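Local coordinates for Glyoxalase/bleomycin resistance protein/dioxygenase (Albidiferax ferrireducens T118, PDB 4QB5) that belongs to the vicinal oxygen chelate superfamily and may act as a dioxygenase, at residues H26-V31 and R59-S64; K39-L44 and G67-T72; G46-G51 and P95-A100; L129-D134 and K139-H144. All coordinates share one frame; numbering follows the deposited sequence.

The four contacts follow the two beta-alpha-beta-beta-beta modules of a vicinal oxygen chelate fold. Contacts 1 and 2, with centres about 6 Å apart, share the sheet of strands 24-30, 59-64 and 67-72; contact 2 fastens helix 34-46 to it. Contact 4 is the closing hairpin of the second sheet, its centre about 16 Å from that of contact 1, on the opposite side of the chain's centre. Contact 3 joins the turn after helix 34-46 to the start of helix 95-107. Contacts 1, 2 and 3 interlock along the chain; contact 4 comes last. Tyr41 OH hydrogen-bonds to Asp134, linking contacts 2 and 4.

Contact 1. Residues H26-V31 and R59-S64; sequences HVMVGV and RYFYRS
Arg59 hydrogen-bonds its NE to the main-chain oxygen of Asn56, while lower down the same side chain its CG carbon lies 4.0 Å from CE of Met28, a selenomethionine. The arginine chain is bent at its second and third torsions, which folds the guanidinium back beside Phe61 of its own strand. There the ring presents its edge to the flat cation, with Phe61 CE2 3.3 Å above the guanidinium plane and displaced toward its rim. Across the contact, the selenium of Met28 comes to 3.7 Å from Phe61 CE1. It sits 4.8 Å from the ring centroid and 64° off the ring normal, an oblique Met-aromatic approach. The terminal methyl goes further along the ring, with Met28 CE 3.9 Å from Phe61 CE1 and 4.0 Å from Phe61 CZ. Met28 manages this because its chain turns at chi2 (-69°) and again at chi3 (-66°), curling the end of the side chain toward a strand that is not its direct neighbour. Strand 67-72 runs between the two and bonds to the backbone of 24-30, the 1-4-3-2 strand order of a vicinal oxygen chelate module. Met28 and Phe61 thus meet over the sheet face turned away from helix 34-46, whereas Tyr60 and Tyr62 point to the helix. The guanidinium of Arg63 is laid against the other end of the aromatic residue, Phe61 CB standing over its centre. Strand 24-30 is outermost within the chain, and there His26, Val27 and Met28 pair antiparallel with a strand of the second subunit; Arg59 packs on Arg120 of that subunit.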
loop_
_atom_site.group_PDB
_atom_site.type_symbol
_atom_site.label_atom_id
_atom_site.label_comp_id
_atom_site.label_asym_id
_atom_site.label_seq_id
_atom_site.Cartn_x
_atom_site.Cartn_y
_atom_site.Cartn_z
ATOM N N HIS C 26 3.106 -6.987 2.546
ATOM C CA HIS C 26 2.078 -7.111 1.516
ATOM C C HIS C 26 1.188 -5.887 1.428
ATOM O O HIS C 26 1.098 -5.122 2.420
ATOM C CB HIS C 26 1.209 -8.386 1.775
ATOM C CG HIS C 26 0.319 -8.287 2.972
ATOM N ND1 HIS C 26 0.811 -8.250 4.261
ATOM C CD2 HIS C 26 -1.036 -8.299 3.091
ATOM C CE1 HIS C 26 -0.204 -8.210 5.118
ATOM N NE2 HIS C 26 -1.336 -8.257 4.431
ATOM N N VAL C 27 0.527 -5.690 0.272
ATOM C CA VAL C 27 -0.437 -4.637 0.103
ATOM C C VAL C 27 -1.628 -5.227 -0.606
ATOM O O VAL C 27 -1.471 -5.929 -1.663
ATOM C CB VAL C 27 0.119 -3.441 -0.721
ATOM C CG1 VAL C 27 -0.895 -2.300 -0.794
ATOM C CG2 VAL C 27 1.409 -2.930 -0.154
HETATM N N MSE C 28 -2.828 -4.978 -0.065
HETATM C CA MSE C 28 -4.083 -5.411 -0.696
HETATM C C MSE C 28 -4.815 -4.175 -1.099
HETATM O O MSE C 28 -4.679 -3.096 -0.418
HETATM C CB MSE C 28 -4.959 -6.146 0.303
HETATM C CG MSE C 28 -4.229 -7.151 1.150
HETATM SE SE MSE C 28 -3.671 -8.675 -0.001
HETATM C CE MSE C 28 -5.512 -9.279 -0.394
ATOM N N VAL C 29 -5.516 -4.225 -2.224
ATOM C CA VAL C 29 -6.508 -3.202 -2.576
ATOM C C VAL C 29 -7.848 -3.870 -2.811
ATOM O O VAL C 29 -7.921 -5.032 -3.182
ATOM C CB VAL C 29 -6.138 -2.338 -3.813
ATOM C CG1 VAL C 29 -4.852 -1.553 -3.557
ATOM C CG2 VAL C 29 -6.009 -3.178 -5.091
ATOM N N GLY C 30 -8.922 -3.109 -2.616
ATOM C CA GLY C 30 -10.251 -3.645 -2.864
ATOM C C GLY C 30 -10.703 -3.488 -4.282
ATOM O O GLY C 30 -10.430 -2.491 -4.929
ATOM N N VAL C 31 -11.339 -4.511 -4.829
ATOM C CA VAL C 31 -11.876 -4.390 -6.188
ATOM C C VAL C 31 -13.332 -4.865 -6.208
ATOM O O VAL C 31 -13.725 -5.672 -5.377
ATOM C CB VAL C 31 -11.035 -5.238 -7.190
ATOM C CG1 VAL C 31 -9.595 -4.820 -7.150
ATOM C CG2 VAL C 31 -11.130 -6.733 -6.905
ATOM N N ARG C 59 -9.773 -13.505 -3.584
ATOM C CA ARG C 59 -8.572 -12.719 -3.850
ATOM C C ARG C 59 -7.726 -13.327 -4.943
ATOM O O ARG C 59 -7.690 -14.567 -5.130
ATOM C CB ARG C 59 -7.651 -12.698 -2.648
ATOM C CG ARG C 59 -8.229 -12.099 -1.398
ATOM C CD ARG C 59 -8.662 -13.100 -0.345
ATOM N NE ARG C 59 -7.701 -14.129 0.053
ATOM C CZ ARG C 59 -7.038 -14.200 1.206
ATOM N NH1 ARG C 59 -7.063 -13.226 2.125
ATOM N NH2 ARG C 59 -6.296 -15.269 1.446
ATOM N N TYR C 60 -6.949 -12.469 -5.594
ATOM C CA TYR C 60 -5.828 -12.911 -6.368
ATOM C C TYR C 60 -4.564 -12.273 -5.830
ATOM O O TYR C 60 -4.531 -11.034 -5.593
ATOM C CB TYR C 60 -6.010 -12.536 -7.841
ATOM C CG TYR C 60 -6.983 -13.419 -8.605
ATOM C CD1 TYR C 60 -6.587 -14.651 -9.136
ATOM C CD2 TYR C 60 -8.281 -12.999 -8.835
ATOM C CE1 TYR C 60 -7.492 -15.449 -9.844
ATOM C CE2 TYR C 60 -9.181 -13.790 -9.514
ATOM C CZ TYR C 60 -8.783 -15.009 -10.020
ATOM O OH TYR C 60 -9.733 -15.707 -10.716
ATOM N N PHE C 61 -3.520 -13.091 -5.742
ATOM C CA PHE C 61 -2.218 -12.707 -5.198
ATOM C C PHE C 61 -1.155 -12.727 -6.258
ATOM O O PHE C 61 -1.136 -13.627 -7.142
ATOM C CB PHE C 61 -1.793 -13.670 -4.082
ATOM C CG PHE C 61 -2.529 -13.446 -2.808
ATOM C CD1 PHE C 61 -2.200 -12.376 -2.004
ATOM C CD2 PHE C 61 -3.549 -14.273 -2.425
ATOM C CE1 PHE C 61 -2.873 -12.151 -0.819
ATOM C CE2 PHE C 61 -4.249 -14.043 -1.237
ATOM C CZ PHE C 61 -3.912 -12.999 -0.436
ATOM N N TYR C 62 -0.279 -11.734 -6.162
ATOM C CA TYR C 62 0.827 -11.510 -7.094
ATOM C C TYR C 62 2.091 -11.477 -6.238
ATOM O O TYR C 62 2.415 -10.468 -5.574
ATOM C CB TYR C 62 0.650 -10.139 -7.796
ATOM C CG TYR C 62 -0.531 -10.118 -8.716
ATOM C CD1 TYR C 62 -1.803 -9.927 -8.238
ATOM C CD2 TYR C 62 -0.371 -10.320 -10.096
ATOM C CE1 TYR C 62 -2.893 -9.911 -9.084
ATOM C CE2 TYR C 62 -1.453 -10.336 -10.930
ATOM C CZ TYR C 62 -2.711 -10.159 -10.428
ATOM O OH TYR C 62 -3.745 -10.149 -11.333
ATOM N N ARG C 63 2.754 -12.604 -6.181
ATOM C CA ARG C 63 3.847 -12.811 -5.257
ATOM C C ARG C 63 5.176 -12.588 -5.956
ATOM O O ARG C 63 5.318 -12.859 -7.142
ATOM C CB ARG C 63 3.758 -14.219 -4.675
ATOM C CG ARG C 63 2.459 -14.491 -3.913
ATOM C CD ARG C 63 2.475 -15.814 -3.113
ATOM N NE ARG C 63 1.235 -16.059 -2.338
ATOM C CZ ARG C 63 0.129 -16.662 -2.792
ATOM N NH1 ARG C 63 0.052 -17.121 -4.041
ATOM N NH2 ARG C 63 -0.929 -16.809 -1.986
ATOM N N SER C 64 6.136 -12.056 -5.222
ATOM C CA SER C 64 7.545 -12.041 -5.650
ATOM C C SER C 64 8.396 -12.450 -4.462
ATOM O O SER C 64 7.891 -12.664 -3.378
ATOM C CB SER C 64 8.018 -10.645 -6.110
ATOM O OG SER C 64 8.152 -9.754 -4.986
#

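Contact 2. Residues K39-L44 and G67-T72; sequences KFYDAL and GTFGIT
Helix 39-44 lies over one face of strand 67-72, with Tyr41 and Ile71 the nearest residues of the two backbones, their CA atoms 8.8 Å apart. Tyr41 sets out toward the strand, and its ring fills the gap. Phe69 comes from the strand with its CG anti to the main-chain nitrogen (chi1 172°), which sends its ring outward to the helix edge-first. CE2 of Phe69 stands 3.5 Å from Tyr41 CD1, over one face of the tyrosine and displaced toward its rim. The pair is edge-to-face, with centroids 4.8 Å apart and planes inclined at 53°. On the same side as Phe69, CG2 of Ile71 approaches obliquely near the CD2-CE2 bond, 3.6 Å from Tyr41 CE2. The opposite face of the tyrosine is covered from its own helix by Phe40, whose CD2 lies over the ring centre, which probably limits the rotation of the ring. The buried hydroxyl is satisfied by Asp134 OD2, at the end of strand 127-133. Phe69 also makes an edge-to-face pair with Phe90. The result is an aromatic core between helix and sheet, joining helix 34-46 to an inner strand of the 1-4-3-2 sheet, as in the vicinal oxygen chelate fold.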
loop_
_atom_site.group_PDB
_atom_site.type_symbol
_atom_site.label_atom_id
_atom_site.label_comp_id
_atom_site.label_asym_id
_atom_site.label_seq_id
_atom_site.Cartn_x
_atom_site.Cartn_y
_atom_site.Cartn_z
ATOM N N LYS C 39 -7.401 -9.306 -14.873
ATOM C CA LYS C 39 -6.943 -9.139 -16.232
ATOM C C LYS C 39 -6.119 -7.848 -16.352
ATOM O O LYS C 39 -5.061 -7.834 -16.993
ATOM C CB LYS C 39 -8.125 -9.166 -17.166
ATOM C CG LYS C 39 -7.727 -8.936 -18.612
ATOM C CD LYS C 39 -8.943 -9.125 -19.536
ATOM C CE LYS C 39 -8.929 -8.062 -20.620
ATOM N NZ LYS C 39 -8.891 -6.707 -19.984
ATOM N N PHE C 40 -6.580 -6.775 -15.729
ATOM C CA PHE C 40 -5.748 -5.548 -15.615
ATOM C C PHE C 40 -4.369 -5.786 -14.970
ATOM O O PHE C 40 -3.335 -5.450 -15.588
ATOM C CB PHE C 40 -6.559 -4.475 -14.876
ATOM C CG PHE C 40 -5.821 -3.221 -14.624
ATOM C CD1 PHE C 40 -5.769 -2.237 -15.577
ATOM C CD2 PHE C 40 -5.191 -3.004 -13.439
ATOM C CE1 PHE C 40 -5.105 -1.046 -15.328
ATOM C CE2 PHE C 40 -4.525 -1.820 -13.179
ATOM C CZ PHE C 40 -4.468 -0.833 -14.128
ATOM N N TYR C 41 -4.342 -6.385 -13.773
ATOM C CA TYR C 41 -3.066 -6.551 -13.019
ATOM C C TYR C 41 -2.121 -7.581 -13.663
ATOM O O TYR C 41 -0.916 -7.391 -13.630
ATOM C CB TYR C 41 -3.268 -6.779 -11.496
ATOM C CG TYR C 41 -3.633 -5.509 -10.799
ATOM C CD1 TYR C 41 -2.652 -4.559 -10.524
ATOM C CD2 TYR C 41 -4.962 -5.220 -10.389
ATOM C CE1 TYR C 41 -2.960 -3.371 -9.928
ATOM C CE2 TYR C 41 -5.261 -4.029 -9.721
ATOM C CZ TYR C 41 -4.278 -3.111 -9.514
ATOM O OH TYR C 41 -4.554 -1.894 -8.895
ATOM N N ASP C 42 -2.673 -8.649 -14.231
ATOM C CA ASP C 42 -1.895 -9.594 -15.045
ATOM C C ASP C 42 -1.115 -8.848 -16.122
ATOM O O ASP C 42 0.141 -8.991 -16.243
ATOM C CB ASP C 42 -2.814 -10.681 -15.694
ATOM C CG ASP C 42 -3.238 -11.761 -14.710
ATOM O OD1 ASP C 42 -2.914 -11.714 -13.468
ATOM O OD2 ASP C 42 -3.945 -12.717 -15.165
ATOM N N ALA C 43 -1.828 -8.005 -16.845
ATOM C CA ALA C 43 -1.246 -7.238 -17.932
ATOM C C ALA C 43 -0.245 -6.213 -17.405
ATOM O O ALA C 43 0.896 -6.059 -17.937
ATOM C CB ALA C 43 -2.332 -6.509 -18.790
ATOM N N LEU C 44 -0.655 -5.535 -16.346
ATOM C CA LEU C 44 0.122 -4.443 -15.798
ATOM C C LEU C 44 1.406 -4.931 -15.138
ATOM O O LEU C 44 2.499 -4.487 -15.460
ATOM C CB LEU C 44 -0.701 -3.731 -14.738
ATOM C CG LEU C 44 -0.060 -2.506 -14.145
ATOM C CD1 LEU C 44 -0.246 -1.341 -15.097
ATOM C CD2 LEU C 44 -0.622 -2.204 -12.759
ATOM N N GLY C 67 7.863 -9.129 -1.226
ATOM C CA GLY C 67 6.529 -8.542 -1.292
ATOM C C GLY C 67 5.477 -9.281 -2.117
ATOM O O GLY C 67 5.738 -9.974 -3.128
ATOM N N THR C 68 4.254 -9.148 -1.622
ATOM C CA THR C 68 3.069 -9.685 -2.256
ATOM C C THR C 68 2.061 -8.568 -2.428
ATOM O O THR C 68 1.842 -7.739 -1.516
ATOM C CB THR C 68 2.539 -10.801 -1.384
ATOM O OG1 THR C 68 3.552 -11.798 -1.319
ATOM C CG2 THR C 68 1.293 -11.409 -1.951
ATOM N N PHE C 69 1.458 -8.521 -3.601
ATOM C CA PHE C 69 0.332 -7.633 -3.861
ATOM C C PHE C 69 -0.898 -8.452 -4.015
ATOM O O PHE C 69 -0.850 -9.523 -4.651
ATOM C CB PHE C 69 0.555 -6.841 -5.159
ATOM C CG PHE C 69 -0.637 -6.062 -5.592
ATOM C CD1 PHE C 69 -1.073 -4.936 -4.887
ATOM C CD2 PHE C 69 -1.287 -6.384 -6.783
ATOM C CE1 PHE C 69 -2.187 -4.224 -5.282
ATOM C CE2 PHE C 69 -2.416 -5.664 -7.183
ATOM C CZ PHE C 69 -2.821 -4.549 -6.467
ATOM N N GLY C 70 -2.023 -7.946 -3.507
ATOM C CA GLY C 70 -3.290 -8.658 -3.691
ATOM C C GLY C 70 -4.470 -7.783 -4.024
ATOM O O GLY C 70 -4.543 -6.605 -3.634
ATOM N N ILE C 71 -5.394 -8.333 -4.792
ATOM C CA ILE C 71 -6.672 -7.682 -5.061
ATOM C C ILE C 71 -7.729 -8.517 -4.363
ATOM O O ILE C 71 -7.632 -9.785 -4.311
ATOM C CB ILE C 71 -6.984 -7.521 -6.554
ATOM C CG1 ILE C 71 -6.891 -8.873 -7.303
ATOM C CG2 ILE C 71 -6.045 -6.478 -7.133
ATOM C CD1 ILE C 71 -7.301 -8.776 -8.740
ATOM N N THR C 72 -8.696 -7.834 -3.751
ATOM C CA THR C 72 -9.661 -8.552 -2.907
ATOM C C THR C 72 -11.044 -7.958 -3.005
ATOM O O THR C 72 -11.230 -6.748 -3.172
ATOM C CB THR C 72 -9.209 -8.618 -1.398
ATOM O OG1 THR C 72 -10.043 -9.547 -0.676
ATOM C CG2 THR C 72 -9.318 -7.240 -0.688
#

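Contact 3. Residues G46-G51 and P95-A100; sequences GTLGIG and PEQCDA
Thr47 and Ala100 form the close part of this contact, their CA atoms 6.3 Å apart. The methyl CG2 of Thr47 lies 3.6 Å from the backbone oxygen of Ala100 and 4.1 Å from Ala100 CB, so that it rests against both the main chain and the methyl of the helix. With chi1 at 64°, Thr47 turns OG1 back over its own main chain, where it hydrogen-bonds to Leu44 O in the preceding helical turn; the same torsion leaves CG2 facing helix 95-107. Thr47 also packs on Phe101 and Ala104, further along that helix. The other part is looser. Gln97 stretches its chain alongside the turn, yet its amide makes no bond to it: NE2 stays 3.9 Å from Thr47 O. OE1 is instead taken up by Gln93 N, just before the helix, which probably helps to orient the amide. Leu48 brings one branch methyl across, CD2 lying 3.8 Å from Gln97 OE1 and 4.1 Å from Gln97 CB, an apolar end against the flank of a polar group. This is a surface contact, and Thr47, Leu48, Gln97 and Ala100 all touch molecules of the crystal lattice. The chain is turned here by a type I turn, with Gly49 N bonded to Gly46 O at 2.9 Å. Gly49, at positive phi, is the C-prime residue of a Schellman motif, which closes helix 34-46 and packs on helix 95-107 in a fold of the vicinal oxygen chelate type.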
loop_
_atom_site.group_PDB
_atom_site.type_symbol
_atom_site.label_atom_id
_atom_site.label_comp_id
_atom_site.label_asym_id
_atom_site.label_seq_id
_atom_site.Cartn_x
_atom_site.Cartn_y
_atom_site.Cartn_z
ATOM N N GLY C 46 2.686 -7.904 -15.232
ATOM C CA GLY C 46 3.508 -8.719 -16.156
ATOM C C GLY C 46 4.649 -7.882 -16.765
ATOM O O GLY C 46 5.728 -8.405 -17.048
ATOM N N THR C 47 4.429 -6.593 -16.983
ATOM C CA THR C 47 5.457 -5.766 -17.613
ATOM C C THR C 47 6.663 -5.608 -16.669
ATOM O O THR C 47 7.770 -5.295 -17.123
ATOM C CB THR C 47 5.014 -4.336 -17.954
ATOM O OG1 THR C 47 4.696 -3.616 -16.724
ATOM C CG2 THR C 47 3.876 -4.313 -18.933
ATOM N N LEU C 48 6.431 -5.799 -15.375
ATOM C CA LEU C 48 7.498 -5.768 -14.365
ATOM C C LEU C 48 7.954 -7.145 -14.007
ATOM O O LEU C 48 8.739 -7.330 -13.076
ATOM C CB LEU C 48 6.995 -5.052 -13.083
ATOM C CG LEU C 48 6.371 -3.699 -13.295
ATOM C CD1 LEU C 48 5.958 -2.994 -12.027
ATOM C CD2 LEU C 48 7.314 -2.797 -14.037
ATOM N N GLY C 49 7.506 -8.138 -14.756
ATOM C CA GLY C 49 7.961 -9.507 -14.544
ATOM C C GLY C 49 7.271 -10.231 -13.370
ATOM O O GLY C 49 7.746 -11.248 -12.891
ATOM N N ILE C 50 6.128 -9.736 -12.947
ATOM C CA ILE C 50 5.354 -10.290 -11.857
ATOM C C ILE C 50 4.232 -11.122 -12.487
ATOM O O ILE C 50 3.437 -10.536 -13.268
ATOM C CB ILE C 50 4.857 -9.145 -10.982
ATOM C CG1 ILE C 50 6.065 -8.528 -10.297
ATOM C CG2 ILE C 50 3.830 -9.581 -9.929
ATOM C CD1 ILE C 50 5.753 -7.214 -9.642
ATOM N N GLY C 51 4.260 -12.470 -12.182
ATOM C CA GLY C 51 3.593 -13.669 -12.917
ATOM C C GLY C 51 2.156 -13.449 -12.611
ATOM O O GLY C 51 1.859 -12.518 -11.778
ATOM N N PRO C 95 12.940 3.443 -16.837
ATOM C CA PRO C 95 11.891 4.269 -17.310
ATOM C C PRO C 95 11.052 3.603 -18.392
ATOM O O PRO C 95 9.850 3.781 -18.412
ATOM C CB PRO C 95 12.612 5.505 -17.893
ATOM C CG PRO C 95 13.960 5.523 -17.239
ATOM C CD PRO C 95 14.271 4.058 -17.059
ATOM N N GLU C 96 11.699 2.836 -19.287
ATOM C CA GLU C 96 10.987 2.043 -20.304
ATOM C C GLU C 96 10.000 1.097 -19.672
ATOM O O GLU C 96 8.930 0.864 -20.226
ATOM C CB GLU C 96 12.004 1.256 -21.182
ATOM C CG GLU C 96 12.862 2.157 -22.061
ATOM C CD GLU C 96 14.027 2.852 -21.347
ATOM O OE1 GLU C 96 14.416 2.482 -20.219
ATOM O OE2 GLU C 96 14.625 3.762 -21.972
ATOM N N GLN C 97 10.326 0.540 -18.500
ATOM C CA GLN C 97 9.364 -0.398 -17.842
ATOM C C GLN C 97 8.197 0.357 -17.264
ATOM O O GLN C 97 7.070 -0.114 -17.328
ATOM C CB GLN C 97 10.008 -1.216 -16.747
ATOM C CG GLN C 97 10.647 -2.462 -17.253
ATOM C CD GLN C 97 11.082 -3.410 -16.143
ATOM O OE1 GLN C 97 11.007 -3.132 -14.931
ATOM N NE2 GLN C 97 11.550 -4.525 -16.568
ATOM N N CYS C 98 8.466 1.546 -16.745
ATOM C CA CYS C 98 7.421 2.431 -16.280
ATOM C C CYS C 98 6.508 2.792 -17.446
ATOM O O CYS C 98 5.301 2.844 -17.260
ATOM C CB CYS C 98 7.945 3.753 -15.672
ATOM S SG CYS C 98 8.956 3.563 -14.204
ATOM N N ASP C 99 7.059 3.052 -18.633
ATOM C CA ASP C 99 6.187 3.395 -19.749
ATOM C C ASP C 99 5.393 2.154 -20.222
ATOM O O ASP C 99 4.302 2.304 -20.675
ATOM C CB ASP C 99 6.957 3.910 -20.938
ATOM C CG ASP C 99 7.456 5.351 -20.734
ATOM O OD1 ASP C 99 7.070 6.066 -19.780
ATOM O OD2 ASP C 99 8.277 5.708 -21.547
ATOM N N ALA C 100 6.005 0.989 -20.224
ATOM C CA ALA C 100 5.281 -0.285 -20.612
ATOM C C ALA C 100 4.133 -0.609 -19.665
ATOM O O ALA C 100 3.050 -1.013 -20.057
ATOM C CB ALA C 100 6.303 -1.410 -20.545
#

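Contact 4. Residues L129-D134 and K139-H144; sequences LAYLRD and KICALH
Strands 127-133 and 139-144 form an antiparallel beta hairpin at the centre of the second sheet, where the axes of the two segments approach to 4.6 Å. Ala130 and Ala142 make one hydrogen-bonded pair and Leu132 and Ile140 the next. The second is the straighter: Ile140 N reaches Leu132 O at 2.9 Å with 174° at the hydrogen, against 158° where Ala142 N meets Ala130 O. On the face of Tyr131 and Cys141, Cys141 CB lies over the tyrosine ring, 3.9 Å from its centroid, a CH-pi contact. A chi1 of 63° swings the sulfur toward the ring as well, Cys141 SG standing obliquely above it, 4.5 Å from the Tyr131 centroid. Next along this face, Leu129 and Leu143 lie side by side, Leu129 CD2 3.8 Å from Leu143 CD1. Toward the turn, Lys139 lays CD 4.0 Å from Arg133 NH2, over the guanidinium face. On the face of Ala130, Leu132, Ile140 and Ala142, Leu132 CB meets Ile140 CG1 at 3.9 Å, and the four look to the helices: Leu132 onto Leu44, His102 and Ile106, and Ala142 onto Phe101. From the other face, Cys141 packs on His26 of the second subunit. These are the third and fourth strands of a beta-alpha-beta-beta-beta module of the vicinal oxygen chelate fold, with helices on one face and the second subunit on the other.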
loop_
_atom_site.group_PDB
_atom_site.type_symbol
_atom_site.label_atom_id
_atom_site.label_comp_id
_atom_site.label_asym_id
_atom_site.label_seq_id
_atom_site.Cartn_x
_atom_site.Cartn_y
_atom_site.Cartn_z
ATOM N N LEU C 129 8.381 8.348 -13.085
ATOM C CA LEU C 129 7.107 7.938 -12.547
ATOM C C LEU C 129 6.077 7.810 -13.659
ATOM O O LEU C 129 5.991 8.674 -14.504
ATOM C CB LEU C 129 6.614 9.049 -11.642
ATOM C CG LEU C 129 7.267 9.150 -10.276
ATOM C CD1 LEU C 129 6.887 10.473 -9.615
ATOM C CD2 LEU C 129 6.702 7.999 -9.479
ATOM N N ALA C 130 5.219 6.802 -13.578
ATOM C CA ALA C 130 4.044 6.719 -14.431
ATOM C C ALA C 130 2.832 6.381 -13.565
ATOM O O ALA C 130 2.816 5.296 -12.932
ATOM C CB ALA C 130 4.261 5.602 -15.476
ATOM N N TYR C 131 1.851 7.265 -13.550
ATOM C CA TYR C 131 0.654 7.148 -12.738
ATOM C C TYR C 131 -0.565 6.648 -13.468
ATOM O O TYR C 131 -0.802 7.034 -14.579
ATOM C CB TYR C 131 0.288 8.492 -12.096
ATOM C CG TYR C 131 1.166 8.930 -10.900
ATOM C CD1 TYR C 131 0.856 8.563 -9.591
ATOM C CD2 TYR C 131 2.275 9.727 -11.101
ATOM C CE1 TYR C 131 1.627 8.980 -8.503
ATOM C CE2 TYR C 131 3.075 10.148 -10.033
ATOM C CZ TYR C 131 2.755 9.765 -8.740
ATOM O OH TYR C 131 3.542 10.231 -7.699
ATOM N N LEU C 132 -1.381 5.837 -12.796
ATOM C CA LEU C 132 -2.671 5.342 -13.327
ATOM C C LEU C 132 -3.701 5.233 -12.221
ATOM O O LEU C 132 -3.348 5.193 -11.044
ATOM C CB LEU C 132 -2.561 3.877 -13.824
ATOM C CG LEU C 132 -1.694 3.594 -15.013
ATOM C CD1 LEU C 132 -1.413 2.096 -15.060
ATOM C CD2 LEU C 132 -2.382 4.092 -16.300
ATOM N N ARG C 133 -4.954 5.115 -12.614
ATOM C CA ARG C 133 -5.994 4.544 -11.748
ATOM C C ARG C 133 -6.349 3.211 -12.356
ATOM O O ARG C 133 -6.580 3.147 -13.584
ATOM C CB ARG C 133 -7.254 5.442 -11.686
ATOM C CG ARG C 133 -6.933 6.754 -10.982
ATOM C CD ARG C 133 -8.125 7.605 -10.654
ATOM N NE ARG C 133 -7.894 8.266 -9.359
ATOM C CZ ARG C 133 -7.247 9.403 -9.164
ATOM N NH1 ARG C 133 -6.726 10.124 -10.194
ATOM N NH2 ARG C 133 -7.175 9.858 -7.914
ATOM N N ASP C 134 -6.496 2.216 -11.504
ATOM C CA ASP C 134 -6.993 0.921 -11.909
ATOM C C ASP C 134 -8.524 1.039 -12.199
ATOM O O ASP C 134 -9.123 2.118 -12.073
ATOM C CB ASP C 134 -6.542 -0.187 -10.921
ATOM C CG ASP C 134 -7.400 -0.295 -9.657
ATOM O OD1 ASP C 134 -8.407 0.446 -9.486
ATOM O OD2 ASP C 134 -7.052 -1.176 -8.791
ATOM N N LYS C 139 -5.360 4.378 -7.002
ATOM C CA LYS C 139 -4.300 5.156 -7.603
ATOM C C LYS C 139 -2.997 4.442 -7.447
ATOM O O LYS C 139 -2.628 4.093 -6.333
ATOM C CB LYS C 139 -4.224 6.569 -6.958
ATOM C CG LYS C 139 -3.280 7.492 -7.679
ATOM C CD LYS C 139 -3.377 8.907 -7.098
ATOM C CE LYS C 139 -2.640 9.880 -7.967
ATOM N NZ LYS C 139 -2.451 11.165 -7.222
ATOM N N ILE C 140 -2.306 4.197 -8.567
ATOM C CA ILE C 140 -1.082 3.359 -8.560
ATOM C C ILE C 140 -0.035 4.022 -9.435
ATOM O O ILE C 140 -0.349 4.881 -10.254
ATOM C CB ILE C 140 -1.368 1.897 -9.030
ATOM C CG1 ILE C 140 -1.806 1.903 -10.512
ATOM C CG2 ILE C 140 -2.437 1.269 -8.124
ATOM C CD1 ILE C 140 -2.194 0.557 -11.075
ATOM N N CYS C 141 1.219 3.670 -9.269
ATOM C CA CYS C 141 2.246 4.147 -10.183
ATOM C C CYS C 141 3.371 3.174 -10.220
ATOM O O CYS C 141 3.462 2.229 -9.380
ATOM C CB CYS C 141 2.782 5.537 -9.804
ATOM S SG CYS C 141 3.560 5.509 -8.227
ATOM N N ALA C 142 4.136 3.300 -11.268
ATOM C CA ALA C 142 5.423 2.584 -11.373
ATOM C C ALA C 142 6.533 3.635 -11.207
ATOM O O ALA C 142 6.443 4.762 -11.762
ATOM C CB ALA C 142 5.551 1.867 -12.716
ATOM N N LEU C 143 7.526 3.311 -10.396
ATOM C CA LEU C 143 8.600 4.252 -10.109
ATOM C C LEU C 143 9.945 3.612 -10.331
ATOM O O LEU C 143 10.231 2.495 -9.823
ATOM C CB LEU C 143 8.499 4.710 -8.648
ATOM C CG LEU C 143 9.546 5.676 -8.084
ATOM C CD1 LEU C 143 8.987 6.456 -6.887
ATOM C CD2 LEU C 143 10.774 4.931 -7.643
ATOM N N HIS C 144 10.805 4.322 -11.061
ATOM C CA HIS C 144 12.165 3.928 -11.222
ATOM C C HIS C 144 13.094 5.050 -10.722
ATOM O O HIS C 144 12.964 6.193 -11.118
ATOM C CB HIS C 144 12.434 3.662 -12.690
ATOM C CG HIS C 144 13.877 3.432 -12.982
ATOM N ND1 HIS C 144 14.582 2.374 -12.451
ATOM C CD2 HIS C 144 14.771 4.173 -13.665
ATOM C CE1 HIS C 144 15.847 2.460 -12.810
ATOM N NE2 HIS C 144 15.984 3.546 -13.541
#